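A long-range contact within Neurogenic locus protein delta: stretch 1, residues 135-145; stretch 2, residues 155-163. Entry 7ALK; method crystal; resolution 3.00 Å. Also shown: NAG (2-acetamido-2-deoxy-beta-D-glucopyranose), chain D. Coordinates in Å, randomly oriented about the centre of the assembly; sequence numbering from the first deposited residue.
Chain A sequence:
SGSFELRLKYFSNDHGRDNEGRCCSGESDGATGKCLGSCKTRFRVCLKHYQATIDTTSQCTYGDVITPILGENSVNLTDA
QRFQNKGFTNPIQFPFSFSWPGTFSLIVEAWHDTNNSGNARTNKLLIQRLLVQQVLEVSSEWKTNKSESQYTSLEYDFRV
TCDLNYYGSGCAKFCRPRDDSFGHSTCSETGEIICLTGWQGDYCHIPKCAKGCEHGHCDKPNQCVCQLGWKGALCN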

# COMPACT_ATOMS: atom_id res chain seq x y z
N VAL A 135 -2.73 -6.07 14.45
CA VAL A 135 -1.41 -5.45 14.49
C VAL A 135 -0.68 -5.81 13.20
O VAL A 135 -0.47 -7.00 12.92
CB VAL A 135 -0.61 -5.89 15.72
CG1 VAL A 135 0.74 -5.19 15.77
CG2 VAL A 135 -1.40 -5.63 17.00
N LEU A 136 -0.27 -4.81 12.44
CA LEU A 136 0.36 -5.01 11.14
C LEU A 136 1.73 -4.34 11.11
O LEU A 136 1.86 -3.17 11.51
CB LEU A 136 -0.52 -4.48 10.01
CG LEU A 136 -0.04 -4.73 8.58
CD1 LEU A 136 0.42 -6.17 8.41
CD2 LEU A 136 -1.15 -4.42 7.60
N GLU A 137 2.73 -5.07 10.63
CA GLU A 137 4.10 -4.59 10.54
C GLU A 137 4.43 -4.20 9.11
O GLU A 137 3.82 -4.67 8.15
CB GLU A 137 5.07 -5.66 11.03
CG GLU A 137 4.94 -7.02 10.34
CD GLU A 137 3.74 -7.83 10.81
OE1 GLU A 137 3.10 -7.42 11.80
OE2 GLU A 137 3.43 -8.86 10.18
N VAL A 138 5.42 -3.32 8.97
CA VAL A 138 5.83 -2.82 7.66
C VAL A 138 6.62 -3.92 6.95
O VAL A 138 7.71 -4.30 7.39
CB VAL A 138 6.66 -1.54 7.79
CG1 VAL A 138 7.36 -1.22 6.48
CG2 VAL A 138 5.76 -0.38 8.21
N SER A 139 6.07 -4.41 5.84
CA SER A 139 6.72 -5.46 5.07
C SER A 139 6.14 -5.46 3.66
O SER A 139 4.99 -5.08 3.45
CB SER A 139 6.53 -6.84 5.72
OG SER A 139 6.89 -7.88 4.82
N SER A 140 6.96 -5.90 2.70
CA SER A 140 6.53 -5.94 1.31
C SER A 140 5.65 -7.14 0.99
O SER A 140 5.14 -7.24 -0.13
CB SER A 140 7.75 -5.96 0.38
OG SER A 140 8.41 -4.70 0.37
N GLU A 141 5.44 -8.05 1.95
CA GLU A 141 4.62 -9.23 1.71
C GLU A 141 3.15 -8.91 1.95
O GLU A 141 2.80 -8.16 2.86
CB GLU A 141 5.06 -10.39 2.61
CG GLU A 141 4.73 -10.23 4.09
CD GLU A 141 4.77 -11.56 4.83
OE1 GLU A 141 4.63 -12.61 4.17
OE2 GLU A 141 4.93 -11.55 6.06
N TRP A 142 2.29 -9.49 1.11
CA TRP A 142 0.86 -9.33 1.26
C TRP A 142 0.32 -10.33 2.27
O TRP A 142 0.74 -11.48 2.31
CB TRP A 142 0.14 -9.52 -0.08
CG TRP A 142 0.47 -8.50 -1.12
CD1 TRP A 142 1.44 -8.58 -2.08
CD2 TRP A 142 -0.19 -7.24 -1.34
NE1 TRP A 142 1.43 -7.45 -2.86
CE2 TRP A 142 0.44 -6.62 -2.43
CE3 TRP A 142 -1.26 -6.59 -0.71
CZ2 TRP A 142 0.04 -5.37 -2.90
CZ3 TRP A 142 -1.65 -5.35 -1.18
CH2 TRP A 142 -1.00 -4.75 -2.27
N LYS A 143 -0.62 -9.87 3.10
CA LYS A 143 -1.36 -10.75 3.99
C LYS A 143 -2.74 -10.97 3.39
O LYS A 143 -3.50 -10.02 3.19
CB LYS A 143 -1.46 -10.15 5.40
CG LYS A 143 -0.12 -10.06 6.12
CD LYS A 143 -0.28 -9.59 7.55
CE LYS A 143 -1.02 -10.60 8.40
NZ LYS A 143 -1.23 -10.12 9.80
N THR A 144 -3.06 -12.23 3.09
CA THR A 144 -4.28 -12.59 2.39
C THR A 144 -5.30 -13.15 3.38
O THR A 144 -4.95 -13.99 4.22
CB THR A 144 -4.00 -13.61 1.29
OG1 THR A 144 -3.17 -13.00 0.28
CG2 THR A 144 -5.29 -14.09 0.64
N ASN A 145 -6.54 -12.70 3.27
CA ASN A 145 -7.64 -13.25 4.05
C ASN A 145 -8.87 -13.39 3.17
O ASN A 145 -8.89 -12.95 2.02
CB ASN A 145 -7.95 -12.39 5.28
CG ASN A 145 -8.54 -13.20 6.42
OD1 ASN A 145 -9.74 -13.45 6.46
ND2 ASN A 145 -7.68 -13.63 7.33
N GLU A 155 -12.50 -11.95 -0.88
CA GLU A 155 -11.09 -12.26 -0.73
C GLU A 155 -10.26 -11.02 -1.04
O GLU A 155 -10.54 -10.30 -1.99
CB GLU A 155 -10.68 -13.42 -1.65
CG GLU A 155 -9.33 -14.02 -1.34
CD GLU A 155 -9.04 -15.26 -2.17
OE1 GLU A 155 -9.98 -15.78 -2.81
OE2 GLU A 155 -7.87 -15.72 -2.17
N TYR A 156 -9.23 -10.78 -0.22
CA TYR A 156 -8.47 -9.54 -0.32
C TYR A 156 -7.06 -9.76 0.22
O TYR A 156 -6.80 -10.70 0.98
CB TYR A 156 -9.15 -8.41 0.45
CG TYR A 156 -9.41 -8.74 1.90
CD1 TYR A 156 -10.52 -9.47 2.28
CD2 TYR A 156 -8.52 -8.33 2.90
CE1 TYR A 156 -10.76 -9.79 3.61
CE2 TYR A 156 -8.75 -8.64 4.23
CZ TYR A 156 -9.87 -9.37 4.57
OH TYR A 156 -10.10 -9.68 5.89
N ASP A 157 -6.15 -8.87 -0.19
CA ASP A 157 -4.81 -8.79 0.36
C ASP A 157 -4.59 -7.39 0.93
O ASP A 157 -5.14 -6.41 0.42
CB ASP A 157 -3.74 -9.09 -0.70
CG ASP A 157 -3.99 -10.39 -1.44
OD1 ASP A 157 -4.69 -11.26 -0.90
OD2 ASP A 157 -3.47 -10.53 -2.57
N PHE A 158 -3.77 -7.31 1.98
CA PHE A 158 -3.49 -6.02 2.61
C PHE A 158 -2.06 -6.01 3.11
O PHE A 158 -1.53 -7.04 3.54
CB PHE A 158 -4.47 -5.73 3.76
CG PHE A 158 -4.42 -6.75 4.87
CD1 PHE A 158 -5.15 -7.93 4.77
CD2 PHE A 158 -3.67 -6.52 6.01
CE1 PHE A 158 -5.11 -8.86 5.79
CE2 PHE A 158 -3.63 -7.45 7.03
CZ PHE A 158 -4.35 -8.62 6.92
N ARG A 159 -1.44 -4.83 3.06
CA ARG A 159 -0.08 -4.66 3.54
C ARG A 159 0.20 -3.17 3.71
O ARG A 159 -0.56 -2.31 3.26
CB ARG A 159 0.94 -5.28 2.58
CG ARG A 159 1.13 -4.47 1.30
CD ARG A 159 2.18 -5.10 0.40
NE ARG A 159 2.43 -4.28 -0.78
CZ ARG A 159 3.23 -4.64 -1.77
NH1 ARG A 159 3.88 -5.79 -1.76
NH2 ARG A 159 3.38 -3.81 -2.81
N VAL A 160 1.32 -2.88 4.39
CA VAL A 160 1.85 -1.53 4.52
C VAL A 160 3.29 -1.54 4.02
O VAL A 160 4.09 -2.38 4.44
CB VAL A 160 1.79 -1.02 5.97
CG1 VAL A 160 2.03 0.48 6.01
CG2 VAL A 160 0.47 -1.37 6.61
N THR A 161 3.61 -0.62 3.12
CA THR A 161 4.95 -0.50 2.57
C THR A 161 5.37 0.96 2.58
O THR A 161 4.55 1.87 2.42
CB THR A 161 5.03 -1.04 1.13
OG1 THR A 161 4.02 -0.41 0.32
CG2 THR A 161 4.82 -2.55 1.11
N CYS A 162 6.67 1.19 2.78
CA CYS A 162 7.20 2.54 2.83
C CYS A 162 7.28 3.14 1.43
O CYS A 162 7.42 2.42 0.43
CB CYS A 162 8.58 2.56 3.48
SG CYS A 162 8.66 1.90 5.17
N ASP A 163 7.19 4.46 1.36
CA ASP A 163 7.34 5.16 0.10
C ASP A 163 8.79 5.11 -0.37
O ASP A 163 9.69 4.65 0.34
CB ASP A 163 6.86 6.61 0.22
CG ASP A 163 5.35 6.73 0.27
OD1 ASP A 163 4.67 5.69 0.16
OD2 ASP A 163 4.85 7.86 0.42
C1 NAG D . -8.11 -14.44 8.45
C2 NAG D . -6.93 -15.08 9.17
C3 NAG D . -7.27 -15.28 10.63
C4 NAG D . -7.41 -13.93 11.31
C5 NAG D . -8.39 -13.04 10.53
C6 NAG D . -7.75 -11.78 9.98
C7 NAG D . -5.65 -16.43 7.57
C8 NAG D . -5.39 -17.81 7.04
N2 NAG D . -6.56 -16.34 8.55
O3 NAG D . -6.23 -16.03 11.26
O4 NAG D . -7.88 -14.09 12.64
O5 NAG D . -8.99 -13.74 9.42
O6 NAG D . -8.72 -10.93 9.40
O7 NAG D . -5.06 -15.44 7.14

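Residues 143-145 and 155-161 pair as antiparallel strands, their N-to-C directions 154° apart and their axes approaching to 4.8 Å. The register follows from two reciprocal pairs of backbone hydrogen bonds. Lys143 N donates to Phe158 O at 3.0 Å (165° at the hydrogen), and Phe158 N returns to Lys143 O, also at 3.0 Å (150°); Asn145 N to Tyr156 O and Tyr156 N to Asn145 O are both 3.1 Å, at 165° and 168°. Between them Thr144 faces Asp157 as a non-hydrogen-bonded pair, with a shorter CA-CA distance of 4.3 Å. Farther along, Ser139 N reaches Val160 O at 3.2 Å, so the backbones also meet at Ser139 and Val160, outside the Lys143 to Asn145 ladder.

Side chains alternate across the sheet. Thr144 and Asp157 share one face, where Thr144 OG1 donates to Asp157 OD1 at 2.6 Å. Lys143, Asn145, Tyr156 and Phe158 occupy the other. There Lys143 CB lies over the Phe158 ring, 3.9 Å from its centroid and 21° off the normal, while Leu136 CD2 meets the ring edge, 3.6 Å from Phe158 CD2. The same Leu136 CD2 is 3.6 Å from Val160 CG2, extending the apolar contact.

Arg159 has the largest area covered by the opposing stretch. Its guanidinium lies flat on Trp142, centres 4.0 Å apart and planes at 12°, and Arg159 CD sits 3.7 Å from the centroid of the Trp142 six-membered ring. The 3.2 Å approach of Trp142 NE1 to Arg159 NH1 joins two donors, so it reflects stacking rather than a hydrogen bond. At the guanidinium edge, Arg159 NH1 donates to Ser140 O at 2.5 Å, but the 125° angle makes this bond weak.

Asn145 ND2 is bonded covalently to NAG C1 at 1.4 Å, an N-linked glycan beside the strand pair.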